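Local coordinates for protein GDP-perosamine synthase (Caulobacter crescentus, PDB 3BN1) that uses pyridoxal phosphate to move an amino group from L-glutamate to GDP-4-keto-6-deoxy-D-mannose, giving GDP-perosamine for the lipopolysaccharide O-antigen, at residues R258-Y263 with W288-R293; Q265-L270 with V274-V279. One frame throughout, in Å; residues are numbered along the deposited sequence.

Contact 1 (R258-Y263 with W288-R293); sequences RVVGWY and WMYTVR
Tyr263 and Tyr290 lay their rings over one another where the helix holding 258-263 meets the strand that Tyr290 leads into. With centroids 4.4 Å apart and planes inclined by 20°, the pair meets the criteria for an offset (parallel-displaced) stack. The displacement is large enough that the methylene, too, lies over the opposite ring: Tyr263 CB is 3.7 Å from the centroid of the Tyr290 ring and 19° off its normal, a CH-pi contact over the face. The closest of these approaches is Tyr263 CB to Tyr290 CE2, 3.5 Å. Farther out, Tyr263 CD2 lies 3.6 Å from Tyr290 CG, while CE2 of Tyr263 reaches back over Tyr290 CB, so the two side chains run past each other in opposite directions. Tyr290 achieves this by holding CG anti to its own backbone N (chi1 -171°), which projects the ring from the strand to the helix.

Against this close overlap, the Val260 flank is loose. Val260 CG1 approaches the rim of the ring, almost in line with its plane, and comes no nearer than 4.3 Å to Tyr290 CD2; Val260 itself is partly exposed, whereas both tyrosines are buried. No hydrogen bond joins the segments; each phenol is satisfied elsewhere, Tyr263 OH by Pro351 O and Tyr290 OH by Glu264 OE2. Ile361 and Val364 of helix 358-371 also pack on Tyr263. Two residues before Tyr290, in the loop leading to the strand, Trp288 touches the bound 2-oxoglutarate, but the Tyr290 side chain is about 14 Å from that ligand. The stack is thus structural packing of helix 249-266 on the four-stranded antiparallel sheet, the helix-on-sheet layering of the small C-terminal domain in aspartate aminotransferase-type (fold type I) enzymes.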
# COMPACT_ATOMS: atom_id res chain seq x y z
N ARG A 258 2.82 26.51 19.88
CA ARG A 258 3.86 27.36 20.45
C ARG A 258 4.71 27.96 19.32
O ARG A 258 5.00 29.17 19.25
CB ARG A 258 4.74 26.39 21.23
CG ARG A 258 5.17 26.85 22.59
CD ARG A 258 4.81 25.77 23.60
NE ARG A 258 5.29 24.46 23.18
CZ ARG A 258 4.77 23.30 23.59
NH1 ARG A 258 3.70 23.27 24.39
NH2 ARG A 258 5.29 22.16 23.16
N VAL A 259 5.09 27.05 18.42
CA VAL A 259 5.93 27.38 17.29
C VAL A 259 5.24 28.42 16.44
O VAL A 259 5.83 29.45 16.06
CB VAL A 259 6.22 26.15 16.43
CG1 VAL A 259 6.62 26.60 14.93
CG2 VAL A 259 7.33 25.32 17.11
N VAL A 260 3.97 28.16 16.18
CA VAL A 260 3.16 29.06 15.39
C VAL A 260 3.09 30.41 16.10
O VAL A 260 3.12 31.48 15.49
CB VAL A 260 1.68 28.50 15.29
CG1 VAL A 260 0.78 29.59 14.70
CG2 VAL A 260 1.63 27.33 14.37
N GLY A 261 2.99 30.34 17.42
CA GLY A 261 2.92 31.59 18.16
C GLY A 261 4.17 32.44 18.04
O GLY A 261 4.13 33.68 17.99
N TRP A 262 5.30 31.76 17.94
CA TRP A 262 6.59 32.43 17.81
C TRP A 262 6.63 33.16 16.47
O TRP A 262 7.05 34.31 16.39
CB TRP A 262 7.68 31.39 17.94
CG TRP A 262 7.88 31.02 19.33
CD1 TRP A 262 7.65 31.83 20.43
CD2 TRP A 262 8.36 29.76 19.83
NE1 TRP A 262 7.92 31.10 21.58
CE2 TRP A 262 8.36 29.84 21.25
CE3 TRP A 262 8.81 28.57 19.21
CZ2 TRP A 262 8.84 28.79 22.07
CZ3 TRP A 262 9.27 27.51 20.05
CH2 TRP A 262 9.26 27.64 21.47
N TYR A 263 6.12 32.48 15.44
CA TYR A 263 6.01 33.06 14.10
C TYR A 263 5.16 34.31 14.10
O TYR A 263 5.56 35.31 13.50
CB TYR A 263 5.47 32.04 13.07
CG TYR A 263 6.49 31.11 12.40
CD1 TYR A 263 7.61 31.60 11.75
CD2 TYR A 263 6.30 29.75 12.40
CE1 TYR A 263 8.53 30.74 11.15
CE2 TYR A 263 7.21 28.86 11.82
CZ TYR A 263 8.32 29.34 11.18
OH TYR A 263 9.22 28.48 10.54
N TRP A 288 -0.20 22.25 10.03
CA TRP A 288 0.72 21.24 9.55
C TRP A 288 1.99 21.98 9.04
O TRP A 288 3.14 21.56 9.24
CB TRP A 288 0.07 20.45 8.40
CG TRP A 288 1.12 19.48 7.82
CD1 TRP A 288 1.96 18.64 8.51
CD2 TRP A 288 1.40 19.28 6.43
NE1 TRP A 288 2.79 17.96 7.62
CE2 TRP A 288 2.43 18.32 6.34
CE3 TRP A 288 0.96 19.91 5.27
CZ2 TRP A 288 3.00 17.95 5.11
CZ3 TRP A 288 1.48 19.47 4.03
CH2 TRP A 288 2.45 18.47 3.97
N MET A 289 1.77 23.14 8.42
CA MET A 289 2.84 23.98 7.93
C MET A 289 2.38 25.41 8.04
O MET A 289 1.20 25.68 7.71
CB MET A 289 2.97 23.72 6.44
CG MET A 289 3.32 22.27 6.21
SD MET A 289 4.93 22.10 5.52
CE MET A 289 4.30 21.71 3.88
N TYR A 290 3.31 26.28 8.46
CA TYR A 290 3.12 27.73 8.53
C TYR A 290 3.45 28.34 7.14
O TYR A 290 4.60 28.26 6.69
CB TYR A 290 3.96 28.32 9.67
CG TYR A 290 3.66 29.76 9.93
CD1 TYR A 290 4.27 30.78 9.14
CD2 TYR A 290 2.77 30.11 10.96
CE1 TYR A 290 4.02 32.14 9.41
CE2 TYR A 290 2.53 31.48 11.24
CZ TYR A 290 3.12 32.47 10.45
OH TYR A 290 2.81 33.78 10.77
N THR A 291 2.40 28.78 6.43
CA THR A 291 2.51 29.17 5.03
C THR A 291 2.32 30.67 4.77
O THR A 291 1.28 31.22 5.09
CB THR A 291 1.51 28.28 4.13
OG1 THR A 291 1.75 26.87 4.32
CG2 THR A 291 1.61 28.58 2.61
N VAL A 292 3.35 31.33 4.23
CA VAL A 292 3.22 32.75 3.90
C VAL A 292 3.16 32.87 2.37
O VAL A 292 3.50 31.90 1.66
CB VAL A 292 4.46 33.61 4.31
CG1 VAL A 292 4.65 33.78 5.81
CG2 VAL A 292 5.75 33.16 3.67
N ARG A 293 2.77 34.05 1.88
CA ARG A 293 2.81 34.35 0.45
C ARG A 293 3.72 35.55 0.45
O ARG A 293 3.62 36.49 1.27
CB ARG A 293 1.45 34.64 -0.22
CG ARG A 293 0.49 33.47 0.02
CD ARG A 293 -0.90 33.71 -0.57
NE ARG A 293 -0.79 34.05 -1.97
CZ ARG A 293 -1.79 34.43 -2.77
NH1 ARG A 293 -3.03 34.49 -2.32
NH2 ARG A 293 -1.54 34.77 -4.04

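Contact 2 (Q265-L270 with V274-V279)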
# COMPACT_ATOMS: atom_id res chain seq x y z
N GLN A 265 4.44 36.34 16.46
CA GLN A 265 5.09 37.39 17.21
C GLN A 265 6.30 37.96 16.46
O GLN A 265 6.53 39.17 16.36
CB GLN A 265 5.54 36.85 18.57
CG GLN A 265 6.25 37.89 19.47
CD GLN A 265 7.29 37.30 20.43
OE1 GLN A 265 7.09 36.23 21.01
NE2 GLN A 265 8.40 38.01 20.61
N LYS A 266 7.10 37.07 15.92
CA LYS A 266 8.32 37.56 15.33
C LYS A 266 8.28 38.05 13.90
O LYS A 266 9.20 38.78 13.45
CB LYS A 266 9.43 36.53 15.61
CG LYS A 266 9.38 35.96 17.01
CD LYS A 266 10.18 34.65 17.17
CE LYS A 266 10.13 34.16 18.62
NZ LYS A 266 11.37 34.60 19.27
N LEU A 267 7.22 37.65 13.18
CA LEU A 267 7.08 37.94 11.76
C LEU A 267 7.00 39.39 11.45
O LEU A 267 7.19 39.79 10.32
CB LEU A 267 5.93 37.18 11.06
CG LEU A 267 6.25 35.80 10.44
CD1 LEU A 267 5.27 35.46 9.33
CD2 LEU A 267 7.69 35.59 9.96
N ALA A 268 6.73 40.18 12.49
CA ALA A 268 6.68 41.63 12.39
C ALA A 268 8.01 42.17 11.82
O ALA A 268 8.07 43.14 11.07
CB ALA A 268 6.44 42.18 13.81
N ARG A 269 9.10 41.54 12.21
CA ARG A 269 10.40 41.97 11.75
C ARG A 269 10.52 42.01 10.22
O ARG A 269 11.37 42.71 9.67
CB ARG A 269 11.45 41.04 12.37
CG ARG A 269 12.86 41.58 12.31
CD ARG A 269 13.88 40.46 12.37
NE ARG A 269 15.07 40.71 11.54
CZ ARG A 269 16.25 40.12 11.72
NH1 ARG A 269 16.42 39.24 12.71
NH2 ARG A 269 17.28 40.40 10.92
N LEU A 270 9.68 41.26 9.52
CA LEU A 270 9.75 41.16 8.05
C LEU A 270 8.79 42.11 7.34
O LEU A 270 8.80 42.27 6.10
CB LEU A 270 9.47 39.72 7.61
CG LEU A 270 10.38 38.59 8.14
CD1 LEU A 270 9.90 37.35 7.49
CD2 LEU A 270 11.89 38.76 7.90
N VAL A 274 6.30 39.52 3.64
CA VAL A 274 5.50 38.32 3.60
C VAL A 274 4.08 38.63 3.99
O VAL A 274 3.83 39.62 4.68
CB VAL A 274 5.95 37.30 4.63
CG1 VAL A 274 7.30 36.80 4.24
CG2 VAL A 274 5.93 37.96 6.04
N THR A 275 3.17 37.73 3.65
CA THR A 275 1.79 37.86 4.07
C THR A 275 1.53 36.64 4.93
O THR A 275 1.64 35.50 4.46
CB THR A 275 0.84 37.77 2.92
OG1 THR A 275 0.92 38.98 2.17
CG2 THR A 275 -0.54 37.62 3.48
N LYS A 276 1.29 36.88 6.21
CA LYS A 276 1.11 35.73 7.13
C LYS A 276 -0.15 34.90 6.83
O LYS A 276 -1.14 35.47 6.37
CB LYS A 276 1.01 36.23 8.57
CG LYS A 276 -0.29 37.01 8.78
CD LYS A 276 -0.35 37.57 10.22
CE LYS A 276 0.86 38.46 10.53
NZ LYS A 276 2.21 37.80 10.63
N PRO A 277 -0.13 33.60 7.14
CA PRO A 277 -1.30 32.79 6.87
C PRO A 277 -2.58 33.30 7.54
O PRO A 277 -2.61 33.48 8.74
CB PRO A 277 -0.92 31.43 7.44
CG PRO A 277 0.05 31.67 8.55
CD PRO A 277 0.86 32.86 7.96
N HIS A 278 -3.65 33.50 6.78
CA HIS A 278 -4.87 33.96 7.42
C HIS A 278 -5.48 32.77 8.14
O HIS A 278 -5.48 31.61 7.67
CB HIS A 278 -5.84 34.45 6.33
CG HIS A 278 -7.22 34.75 6.81
ND1 HIS A 278 -7.48 35.79 7.68
CD2 HIS A 278 -8.41 34.13 6.57
CE1 HIS A 278 -8.77 35.79 7.96
NE2 HIS A 278 -9.35 34.80 7.31
N VAL A 279 -6.02 33.06 9.31
CA VAL A 279 -6.66 31.99 10.06
C VAL A 279 -8.17 32.22 10.23
O VAL A 279 -8.57 33.13 10.97
CB VAL A 279 -6.03 31.91 11.44
CG1 VAL A 279 -6.69 30.82 12.27
CG2 VAL A 279 -4.60 31.62 11.20
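Leu267 and Leu270 face Val274 across a short helix-to-strand connection: helix 249-266 passes into 3-10 winding at 267-270, and the chain then turns into strand 274-275, an outermost strand of the four-stranded antiparallel sheet in the small C-terminal domain of this fold type I aminotransferase. The evidence for the 3-10 winding is a pair of i to i-3 backbone hydrogen bonds, Arg269 N to Lys266 O and Leu270 N to Leu267 O, each 3.0 Å. This spacing places Leu267 and Leu270 three residues apart, so that both side chains set out toward the strand.

The apolar contacts divide the two methyls of Val274 between the leucines. Val274 CG1 meets Leu270 CD1 at 4.2 Å, and Val274 CG2 lies at an equal 4.2 Å from Leu267 CD1. Since CG1 stands anti to the carbonyl carbon (chi1 -68°), the isopropyl group forks toward both partners; the Leu267 side chain crosses it at about a right angle. These separations indicate ordinary van der Waals packing. Ile365 and Leu368 of helix 358-371 add to this apolar layer, touching Leu267 and Leu270 respectively, while Val292 of the adjoining strand touches Val274.

Polar interactions do not bridge the two segments. The charged side chains of 265-270 pair with other parts of the chain: Lys266 NZ makes salt bridges to Glu358 and Asp362, and Arg269 NH2 makes one to Asp369, tying the helix end and the 3-10 turn after it to helix 358-371. Lys276 is exposed, and its amino group forms a long, weak ion pair with Glu264. Its chain bends at chi3 (58°) and again at chi4 (-68°), folding back beside Leu267 so that Lys276 NZ rests 3.8 Å from Leu267 CB.

The centres of contacts 1 and 2 are 8 Å apart, and in sequence both segments of contact 2 fall between the two segments of contact 1. Helix 249-266 supplies residues to both, and strands 274-275 and 290-294, consecutive in the chain, are neighbours in one antiparallel sheet. A probable hydrogen bond from Thr275 N to Arg293 O, 2.7 Å, records that pairing. Tyr290 joins the two directly: its OH is 3.3 Å from Leu267 CD1. The contacts therefore form one continuous helix-on-sheet interface, and strand 290-294 follows directly on the loop with Trp288, which lines the 2-oxoglutarate pocket.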